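Local coordinates for putative sugar ABC transporter, substrate-binding protein (PDB 4WZZ) that probably serves as the sugar-capturing component of an ABC transporter, holding L-rhamnose in the cleft between its two lobes, at residues A[290-302]-A[357-371]. Residues are numbered along the deposited sequence; the frame is centred on the assembly and turned at random.
Sequences SCPYMFLWNPIQL and FKFEPSNIAEWAKVY. With EDO (1,2-ethanediol), chain D.
Met294 O takes the N-H of Phe359 at 2.8 Å, and Met294 N returns a bond to Phe359 O, 164° at the hydrogen. Leu296 and Phe357 pair the same way, making a short two-stranded antiparallel sheet. Between these pairs, Phe295 and Lys358 form a non-hydrogen-bonded pair; the ring of Phe295 lies obliquely against Lys358 CB. Lys358, fully extended, runs out over one face of Tyr293: CE makes a CH-pi contact, and NZ sits 4.3 Å from the Tyr293 ring centroid in a cation-pi contact, while Tyr293 OH is hydrogen-bonded to Asp173. On the face carrying Met294, Leu296 and Phe359, selenomethionine Met294 bends at chi2 (87°), bringing CE to 3.8 Å from Phe359 CB and SE obliquely beside the ring. Leu296 CB meets Phe359 CE2. Further along, the C-terminal Tyr371 offers one ring face to Pro299, whose CD sits over the centre, 3.5 Å from the centroid, a CH-pi contact. Asn298 CG comes within 3.4 Å of Tyr371 CE2, its amide turned 42° from the ring; as N-cap of helix 299-315, its OD1 accepts Gln301 N and, weakly, Ile300 N. Trp297, between sheet and helix, touches bound rhamnose. The C-terminal segment packs against what is probably an interlobe crossover of the periplasmic-binding-protein fold.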
ATOM      1  N   SER A 290       0.145 -18.114  13.288  1.00 13.22           N
ATOM      2  CA  SER A 290      -0.033 -18.397  11.861  1.00 10.28           C
ATOM      3  C   SER A 290       0.987 -17.696  10.980  1.00 12.71           C
ATOM      4  O   SER A 290       1.221 -18.147   9.874  1.00  9.90           O
ATOM      5  CB  SER A 290      -1.425 -17.990  11.377  1.00 12.00           C
ATOM      6  OG  SER A 290      -1.570 -16.599  11.469  1.00 14.76           O
ATOM      7  N   CYS A 291       1.600 -16.614  11.456  1.00 11.33           N
ATOM      8  CA  CYS A 291       2.452 -15.808  10.594  1.00  9.29           C
ATOM      9  C   CYS A 291       3.913 -15.813  11.031  1.00 11.34           C
ATOM     10  O   CYS A 291       4.286 -15.186  12.012  1.00 13.02           O
ATOM     11  CB  CYS A 291       1.929 -14.371  10.601  1.00 10.16           C
ATOM     12  SG  CYS A 291       2.871 -13.208   9.571  1.00 10.30           S
ATOM     13  N   PRO A 292       4.764 -16.523  10.287  1.00 10.30           N
ATOM     14  CA  PRO A 292       6.175 -16.587  10.656  1.00 12.35           C
ATOM     15  C   PRO A 292       6.884 -15.274  10.395  1.00 13.27           C
ATOM     16  O   PRO A 292       7.837 -14.956  11.104  1.00 14.18           O
ATOM     17  CB  PRO A 292       6.736 -17.684   9.740  1.00 17.59           C
ATOM     18  CG  PRO A 292       5.548 -18.355   9.159  1.00 19.01           C
ATOM     19  CD  PRO A 292       4.444 -17.384   9.141  1.00 11.31           C
ATOM     20  N   TYR A 293       6.395 -14.531   9.407  1.00 11.61           N
ATOM     21  CA  TYR A 293       6.922 -13.215   9.071  1.00 10.72           C
ATOM     22  C   TYR A 293       6.103 -12.615   7.954  1.00 11.13           C
ATOM     23  O   TYR A 293       5.342 -13.311   7.257  1.00 10.30           O
ATOM     24  CB  TYR A 293       8.412 -13.232   8.700  1.00 10.34           C
ATOM     25  CG  TYR A 293       8.813 -14.155   7.556  1.00 10.56           C
ATOM     26  CD1 TYR A 293       9.184 -15.469   7.799  1.00 11.60           C
ATOM     27  CD2 TYR A 293       8.874 -13.692   6.244  1.00 12.20           C
ATOM     28  CE1 TYR A 293       9.584 -16.308   6.774  1.00 14.29           C
ATOM     29  CE2 TYR A 293       9.297 -14.537   5.199  1.00 13.30           C
ATOM     30  CZ  TYR A 293       9.639 -15.838   5.482  1.00 15.40           C
ATOM     31  OH  TYR A 293      10.043 -16.708   4.479  1.00 18.25           O
HETATM   32  N   MSE A 294       6.209 -11.298   7.850  1.00  8.83           N
HETATM   33  CA  MSE A 294       5.489 -10.559   6.809  1.00  9.96           C
HETATM   34  C   MSE A 294       6.304  -9.311   6.482  1.00 10.53           C
HETATM   35  O   MSE A 294       7.425  -9.148   6.980  1.00  9.06           O
HETATM   36  CB  MSE A 294       4.073 -10.237   7.275  1.00  8.40           C
HETATM   37  CG  MSE A 294       3.996  -9.518   8.586  1.00 11.20           C
HETATM   38 SE   MSE A 294       4.123  -7.593   8.306  1.00 23.08          SE
HETATM   39  CE  MSE A 294       3.737  -7.006  10.189  1.00  9.64           C
ATOM     40  N   PHE A 295       5.778  -8.450   5.615  1.00  8.74           N
ATOM     41  CA  PHE A 295       6.528  -7.287   5.157  1.00  8.04           C
ATOM     42  C   PHE A 295       5.679  -6.036   5.169  1.00  8.05           C
ATOM     43  O   PHE A 295       4.466  -6.080   5.006  1.00  9.91           O
ATOM     44  CB  PHE A 295       7.024  -7.502   3.715  1.00  9.23           C
ATOM     45  CG  PHE A 295       7.828  -8.751   3.546  1.00  9.91           C
ATOM     46  CD1 PHE A 295       7.196  -9.967   3.371  1.00 11.33           C
ATOM     47  CD2 PHE A 295       9.212  -8.715   3.579  1.00 11.44           C
ATOM     48  CE1 PHE A 295       7.922 -11.125   3.252  1.00 18.12           C
ATOM     49  CE2 PHE A 295       9.932  -9.892   3.440  1.00 12.52           C
ATOM     50  CZ  PHE A 295       9.285 -11.072   3.288  1.00 13.82           C
ATOM     51  N   LEU A 296       6.338  -4.897   5.316  1.00  9.38           N
ATOM     52  CA  LEU A 296       5.685  -3.637   5.000  1.00  8.26           C
ATOM     53  C   LEU A 296       6.769  -2.601   4.751  1.00  8.99           C
ATOM     54  O   LEU A 296       7.784  -2.915   4.110  1.00 12.03           O
ATOM     55  CB  LEU A 296       4.684  -3.233   6.104  1.00  8.84           C
ATOM     56  CG  LEU A 296       3.545  -2.314   5.616  1.00  8.17           C
ATOM     57  CD1 LEU A 296       2.514  -3.100   4.815  1.00  8.48           C
ATOM     58  CD2 LEU A 296       2.886  -1.573   6.793  1.00  8.65           C
ATOM     59  N   TRP A 297       6.551  -1.396   5.261  1.00 10.05           N
ATOM     60  CA  TRP A 297       7.330  -0.182   4.999  1.00 10.78           C
ATOM     61  C   TRP A 297       6.692   0.810   5.951  1.00 13.78           C
ATOM     62  O   TRP A 297       5.667   0.505   6.552  1.00 13.96           O
ATOM     63  CB  TRP A 297       7.200   0.298   3.528  1.00 12.19           C
ATOM     64  CG  TRP A 297       5.785   0.441   3.157  1.00 11.09           C
ATOM     65  CD1 TRP A 297       4.956   1.474   3.442  1.00 10.65           C
ATOM     66  CD2 TRP A 297       5.000  -0.545   2.492  1.00 10.42           C
ATOM     67  NE1 TRP A 297       3.692   1.207   2.978  1.00 11.03           N
ATOM     68  CE2 TRP A 297       3.689  -0.040   2.400  1.00  8.83           C
ATOM     69  CE3 TRP A 297       5.283  -1.799   1.959  1.00 12.54           C
ATOM     70  CZ2 TRP A 297       2.654  -0.758   1.792  1.00  9.00           C
ATOM     71  CZ3 TRP A 297       4.265  -2.497   1.343  1.00 10.88           C
ATOM     72  CH2 TRP A 297       2.962  -1.984   1.279  1.00  9.01           C
ATOM     73  N   ASN A 298       7.266   1.998   6.106  1.00 14.61           N
ATOM     74  CA  ASN A 298       6.723   2.930   7.069  1.00 11.51           C
ATOM     75  C   ASN A 298       5.658   3.810   6.423  1.00 12.39           C
ATOM     76  O   ASN A 298       5.989   4.671   5.604  1.00 13.15           O
ATOM     77  CB  ASN A 298       7.852   3.787   7.669  1.00 12.13           C
ATOM     78  CG  ASN A 298       7.377   4.673   8.802  1.00 15.48           C
ATOM     79  OD1 ASN A 298       6.241   5.137   8.814  1.00 18.58           O
ATOM     80  ND2 ASN A 298       8.268   4.942   9.761  1.00 16.85           N
ATOM     81  N   PRO A 299       4.382   3.601   6.788  1.00 12.30           N
ATOM     82  CA  PRO A 299       3.314   4.376   6.134  1.00 11.14           C
ATOM     83  C   PRO A 299       3.360   5.861   6.477  1.00 11.55           C
ATOM     84  O   PRO A 299       2.895   6.705   5.706  1.00 13.82           O
ATOM     85  CB  PRO A 299       2.028   3.738   6.652  1.00 15.54           C
ATOM     86  CG  PRO A 299       2.418   3.141   7.975  1.00 13.82           C
ATOM     87  CD  PRO A 299       3.856   2.702   7.838  1.00 12.46           C
ATOM     88  N   ILE A 300       3.894   6.177   7.650  1.00 12.66           N
ATOM     89  CA  ILE A 300       4.040   7.565   8.055  1.00 13.10           C
ATOM     90  C   ILE A 300       5.054   8.258   7.140  1.00 13.49           C
ATOM     91  O   ILE A 300       4.826   9.354   6.631  1.00 16.99           O
ATOM     92  CB  ILE A 300       4.487   7.681   9.518  1.00 14.84           C
ATOM     93  CG1 ILE A 300       3.481   6.976  10.424  1.00 16.16           C
ATOM     94  CG2 ILE A 300       4.634   9.135   9.908  1.00 17.83           C
ATOM     95  CD1 ILE A 300       3.919   6.874  11.849  1.00 21.01           C
ATOM     96  N   GLN A 301       6.184   7.595   6.915  1.00 14.78           N
ATOM     97  CA  GLN A 301       7.192   8.128   6.021  1.00 16.05           C
ATOM     98  C   GLN A 301       6.721   8.158   4.570  1.00 13.41           C
ATOM     99  O   GLN A 301       7.117   9.064   3.812  1.00 16.12           O
ATOM    100  CB  GLN A 301       8.498   7.338   6.155  1.00 17.57           C
ATOM    101  CG  GLN A 301       9.154   7.555   7.509  1.00 22.10           C
ATOM    102  CD  GLN A 301      10.462   6.811   7.677  1.00 24.71           C
ATOM    103  OE1 GLN A 301      10.626   5.711   7.181  1.00 24.28           O
ATOM    104  NE2 GLN A 301      11.387   7.403   8.419  1.00 30.76           N
ATOM    105  N   LEU A 302       5.859   7.215   4.176  1.00 13.81           N
ATOM    106  CA  LEU A 302       5.267   7.261   2.841  1.00 13.74           C
ATOM    107  C   LEU A 302       4.499   8.572   2.742  1.00 18.42           C
ATOM    108  O   LEU A 302       4.609   9.313   1.755  1.00 15.05           O
ATOM    109  CB  LEU A 302       4.337   6.084   2.590  1.00 13.26           C
ATOM    110  CG  LEU A 302       3.590   6.130   1.256  1.00 12.97           C
ATOM    111  CD1 LEU A 302       4.578   6.116   0.083  1.00 17.08           C
ATOM    112  CD2 LEU A 302       2.601   4.975   1.088  1.00 12.85           C
ATOM    113  N   PHE A 357      10.451  -3.943   4.087  1.00 11.54           N
ATOM    114  CA  PHE A 357      11.044  -4.332   5.365  1.00 15.31           C
ATOM    115  C   PHE A 357      10.371  -5.573   5.907  1.00 12.21           C
ATOM    116  O   PHE A 357       9.141  -5.653   5.993  1.00 11.53           O
ATOM    117  CB  PHE A 357      10.909  -3.167   6.360  1.00 16.37           C
ATOM    118  CG  PHE A 357      11.780  -3.285   7.584  1.00 19.63           C
ATOM    119  CD1 PHE A 357      13.078  -2.807   7.575  1.00 22.86           C
ATOM    120  CD2 PHE A 357      11.268  -3.806   8.756  1.00 16.68           C
ATOM    121  CE1 PHE A 357      13.878  -2.896   8.726  1.00 21.41           C
ATOM    122  CE2 PHE A 357      12.056  -3.902   9.908  1.00 21.52           C
ATOM    123  CZ  PHE A 357      13.352  -3.433   9.884  1.00 17.71           C
ATOM    124  N   LYS A 358      11.187  -6.542   6.312  1.00 12.62           N
ATOM    125  CA  LYS A 358      10.682  -7.799   6.852  1.00 10.32           C
ATOM    126  C   LYS A 358      10.472  -7.709   8.379  1.00 10.31           C
ATOM    127  O   LYS A 358      11.417  -7.368   9.125  1.00 13.55           O
ATOM    128  CB  LYS A 358      11.685  -8.910   6.527  1.00 14.97           C
ATOM    129  CG  LYS A 358      11.339 -10.268   7.062  1.00 15.07           C
ATOM    130  CD  LYS A 358      12.406 -11.264   6.627  1.00 17.30           C
ATOM    131  CE  LYS A 358      12.171 -12.646   7.222  1.00 22.66           C
ATOM    132  NZ  LYS A 358      13.297 -13.608   6.888  1.00 27.13           N
ATOM    133  N   PHE A 359       9.249  -8.000   8.805  1.00  9.64           N
ATOM    134  CA  PHE A 359       8.876  -8.074  10.207  1.00  9.53           C
ATOM    135  C   PHE A 359       8.773  -9.536  10.608  1.00 12.70           C
ATOM    136  O   PHE A 359       8.069 -10.317   9.967  1.00 11.81           O
ATOM    137  CB  PHE A 359       7.553  -7.320  10.467  1.00 10.35           C
ATOM    138  CG  PHE A 359       7.657  -5.843  10.170  1.00  8.36           C
ATOM    139  CD1 PHE A 359       8.310  -5.003  11.062  1.00 12.47           C
ATOM    140  CD2 PHE A 359       7.165  -5.317   8.995  1.00 11.60           C
ATOM    141  CE1 PHE A 359       8.441  -3.666  10.793  1.00 14.00           C
ATOM    142  CE2 PHE A 359       7.283  -3.983   8.720  1.00 11.93           C
ATOM    143  CZ  PHE A 359       7.936  -3.150   9.612  1.00 14.35           C
ATOM    144  N   GLU A 360       9.511  -9.900  11.635  1.00 12.68           N
ATOM    145  CA  GLU A 360       9.629 -11.295  12.020  1.00 12.62           C
ATOM    146  C   GLU A 360       9.782 -11.334  13.537  1.00 14.30           C
ATOM    147  O   GLU A 360       9.891 -10.304  14.189  1.00 14.12           O
ATOM    148  CB  GLU A 360      10.839 -11.913  11.316  1.00 13.19           C
ATOM    149  CG  GLU A 360      12.128 -11.140  11.531  1.00 17.73           C
ATOM    150  CD  GLU A 360      13.325 -11.827  10.895  1.00 20.82           C
ATOM    151  OE1 GLU A 360      13.530 -13.035  11.147  1.00 21.89           O
ATOM    152  OE2 GLU A 360      14.055 -11.154  10.149  1.00 23.20           O
ATOM    153  N   PRO A 361       9.786 -12.539  14.132  1.00 15.93           N
ATOM    154  CA  PRO A 361       9.884 -12.605  15.590  1.00 14.04           C
ATOM    155  C   PRO A 361      11.048 -11.817  16.194  1.00 16.06           C
ATOM    156  O   PRO A 361      10.955 -11.263  17.297  1.00 19.32           O
ATOM    157  CB  PRO A 361      10.066 -14.110  15.847  1.00 19.71           C
ATOM    158  CG  PRO A 361       9.291 -14.752  14.699  1.00 18.22           C
ATOM    159  CD  PRO A 361       9.497 -13.845  13.512  1.00 16.69           C
ATOM    160  N   SER A 362      12.161 -11.754  15.481  1.00 16.23           N
ATOM    161  CA  SER A 362      13.334 -11.087  16.039  1.00 17.90           C
ATOM    162  C   SER A 362      13.224  -9.558  16.102  1.00 15.67           C
ATOM    163  O   SER A 362      14.039  -8.922  16.737  1.00 17.03           O
ATOM    164  CB  SER A 362      14.592 -11.499  15.272  1.00 21.37           C
ATOM    165  OG  SER A 362      14.556 -11.045  13.932  1.00 21.52           O
ATOM    166  N   ASN A 363      12.225  -8.959  15.444  1.00 14.21           N
ATOM    167  CA  ASN A 363      12.104  -7.498  15.449  1.00 14.93           C
ATOM    168  C   ASN A 363      10.690  -6.969  15.570  1.00 15.31           C
ATOM    169  O   ASN A 363      10.487  -5.775  15.532  1.00 12.56           O
ATOM    170  CB  ASN A 363      12.750  -6.860  14.203  1.00 14.58           C
ATOM    171  CG  ASN A 363      11.999  -7.173  12.911  1.00 13.20           C
ATOM    172  OD1 ASN A 363      10.904  -7.711  12.922  1.00 12.07           O
ATOM    173  ND2 ASN A 363      12.588  -6.774  11.786  1.00 16.76           N
ATOM    174  N   ILE A 364       9.701  -7.832  15.741  1.00 12.23           N
ATOM    175  CA  ILE A 364       8.310  -7.376  15.606  1.00 11.63           C
ATOM    176  C   ILE A 364       7.886  -6.458  16.750  1.00 13.76           C
ATOM    177  O   ILE A 364       7.228  -5.450  16.515  1.00 13.47           O
ATOM    178  CB  ILE A 364       7.332  -8.586  15.437  1.00  9.84           C
ATOM    179  CG1 ILE A 364       5.867  -8.142  15.349  1.00 11.82           C
ATOM    180  CG2 ILE A 364       7.486  -9.583  16.596  1.00 12.47           C
ATOM    181  CD1 ILE A 364       5.578  -7.267  14.196  1.00  9.92           C
ATOM    182  N   ALA A 365       8.274  -6.772  17.983  1.00 11.91           N
ATOM    183  CA  ALA A 365       7.726  -6.051  19.118  1.00 17.72           C
ATOM    184  C   ALA A 365       8.153  -4.580  19.108  1.00 15.83           C
ATOM    185  O   ALA A 365       7.346  -3.688  19.390  1.00 14.37           O
ATOM    186  CB  ALA A 365       8.113  -6.735  20.422  1.00 17.16           C
ATOM    187  N   GLU A 366       9.411  -4.312  18.758  1.00 16.43           N
ATOM    188  CA  GLU A 366       9.908  -2.924  18.776  1.00 15.07           C
ATOM    189  C   GLU A 366       9.181  -2.080  17.732  1.00 18.21           C
ATOM    190  O   GLU A 366       8.872  -0.918  17.977  1.00 18.66           O
ATOM    191  CB  GLU A 366      11.434  -2.871  18.592  1.00 16.56           C
ATOM    192  CG  GLU A 366      11.910  -3.330  17.227  1.00 17.67           C
ATOM    193  CD  GLU A 366      13.336  -3.796  17.224  1.00 29.03           C
ATOM    194  OE1 GLU A 366      14.194  -3.062  16.692  1.00 35.26           O
ATOM    195  OE2 GLU A 366      13.611  -4.902  17.741  1.00 18.09           O
ATOM    196  N   TRP A 367       8.847  -2.679  16.584  1.00 13.14           N
ATOM    197  CA  TRP A 367       8.197  -1.938  15.519  1.00 13.43           C
ATOM    198  C   TRP A 367       6.707  -1.764  15.743  1.00 11.28           C
ATOM    199  O   TRP A 367       6.098  -0.873  15.150  1.00 13.82           O
ATOM    200  CB  TRP A 367       8.478  -2.577  14.152  1.00 13.47           C
ATOM    201  CG  TRP A 367       9.872  -2.308  13.689  1.00 13.61           C
ATOM    202  CD1 TRP A 367      10.940  -3.128  13.808  1.00 13.64           C
ATOM    203  CD2 TRP A 367      10.356  -1.110  13.047  1.00 14.77           C
ATOM    204  NE1 TRP A 367      12.062  -2.531  13.287  1.00 15.28           N
ATOM    205  CE2 TRP A 367      11.732  -1.290  12.814  1.00 14.04           C
ATOM    206  CE3 TRP A 367       9.754   0.084  12.642  1.00 16.83           C
ATOM    207  CZ2 TRP A 367      12.528  -0.322  12.189  1.00 16.88           C
ATOM    208  CZ3 TRP A 367      10.550   1.047  12.022  1.00 15.83           C
ATOM    209  CH2 TRP A 367      11.920   0.841  11.812  1.00 17.87           C
ATOM    210  N   ALA A 368       6.124  -2.606  16.596  1.00 14.89           N
ATOM    211  CA  ALA A 368       4.689  -2.574  16.845  1.00 15.12           C
ATOM    212  C   ALA A 368       4.284  -1.266  17.519  1.00 16.80           C
ATOM    213  O   ALA A 368       3.118  -0.880  17.467  1.00 19.28           O
ATOM    214  CB  ALA A 368       4.286  -3.744  17.690  1.00 16.22           C
ATOM    215  N   LYS A 369       5.247  -0.599  18.147  1.00 18.91           N
ATOM    216  CA  LYS A 369       4.977   0.688  18.762  1.00 20.96           C
ATOM    217  C   LYS A 369       5.138   1.866  17.807  1.00 19.12           C
ATOM    218  O   LYS A 369       4.847   3.011  18.190  1.00 24.86           O
ATOM    219  CB  LYS A 369       5.877   0.889  19.986  1.00 25.62           C
ATOM    220  CG  LYS A 369       5.580  -0.099  21.113  1.00 36.42           C
ATOM    221  CD  LYS A 369       4.092  -0.129  21.515  1.00 40.71           C
ATOM    222  CE  LYS A 369       3.808   0.691  22.780  1.00 43.84           C
ATOM    223  NZ  LYS A 369       2.410   0.456  23.308  1.00 44.32           N
ATOM    224  N   VAL A 370       5.604   1.602  16.591  1.00 16.53           N
ATOM    225  CA  VAL A 370       5.850   2.660  15.609  1.00 13.44           C
ATOM    226  C   VAL A 370       4.654   2.789  14.655  1.00 17.54           C
ATOM    227  O   VAL A 370       4.160   3.892  14.419  1.00 18.58           O
ATOM    228  CB  VAL A 370       7.135   2.418  14.800  1.00 18.70           C
ATOM    229  CG1 VAL A 370       7.482   3.637  13.954  1.00 17.49           C
ATOM    230  CG2 VAL A 370       8.296   2.067  15.723  1.00 22.24           C
ATOM    231  N   TYR A 371       4.171   1.667  14.124  1.00 13.99           N
ATOM    232  CA  TYR A 371       2.964   1.691  13.305  1.00  9.56           C
ATOM    233  C   TYR A 371       2.318   0.314  13.249  1.00 14.20           C
ATOM    234  O   TYR A 371       1.137   0.180  12.897  1.00 13.83           O
ATOM    235  CB  TYR A 371       3.243   2.205  11.885  1.00 11.71           C
ATOM    236  CG  TYR A 371       4.415   1.607  11.154  1.00 11.38           C
ATOM    237  CD1 TYR A 371       4.287   0.420  10.428  1.00 10.72           C
ATOM    238  CD2 TYR A 371       5.655   2.249  11.139  1.00 12.41           C
ATOM    239  CE1 TYR A 371       5.353  -0.103   9.739  1.00 13.59           C
ATOM    240  CE2 TYR A 371       6.717   1.731  10.458  1.00 13.86           C
ATOM    241  CZ  TYR A 371       6.572   0.556   9.745  1.00 11.05           C
ATOM    242  OH  TYR A 371       7.655   0.051   9.040  1.00 13.30           O
ATOM    243  OXT TYR A 371       2.991  -0.664  13.591  1.00 12.80           O
TER
HETATM  244  C1  EDO D 403      10.847   0.151   8.552  1.00 26.08           C
HETATM  245  O1  EDO D 403       9.915   1.235   8.553  1.00 18.84           O
HETATM  246  C2  EDO D 403      12.014   0.532   7.652  1.00 28.67           C
HETATM  247  O2  EDO D 403      11.495   0.676   6.321  1.00 38.15           O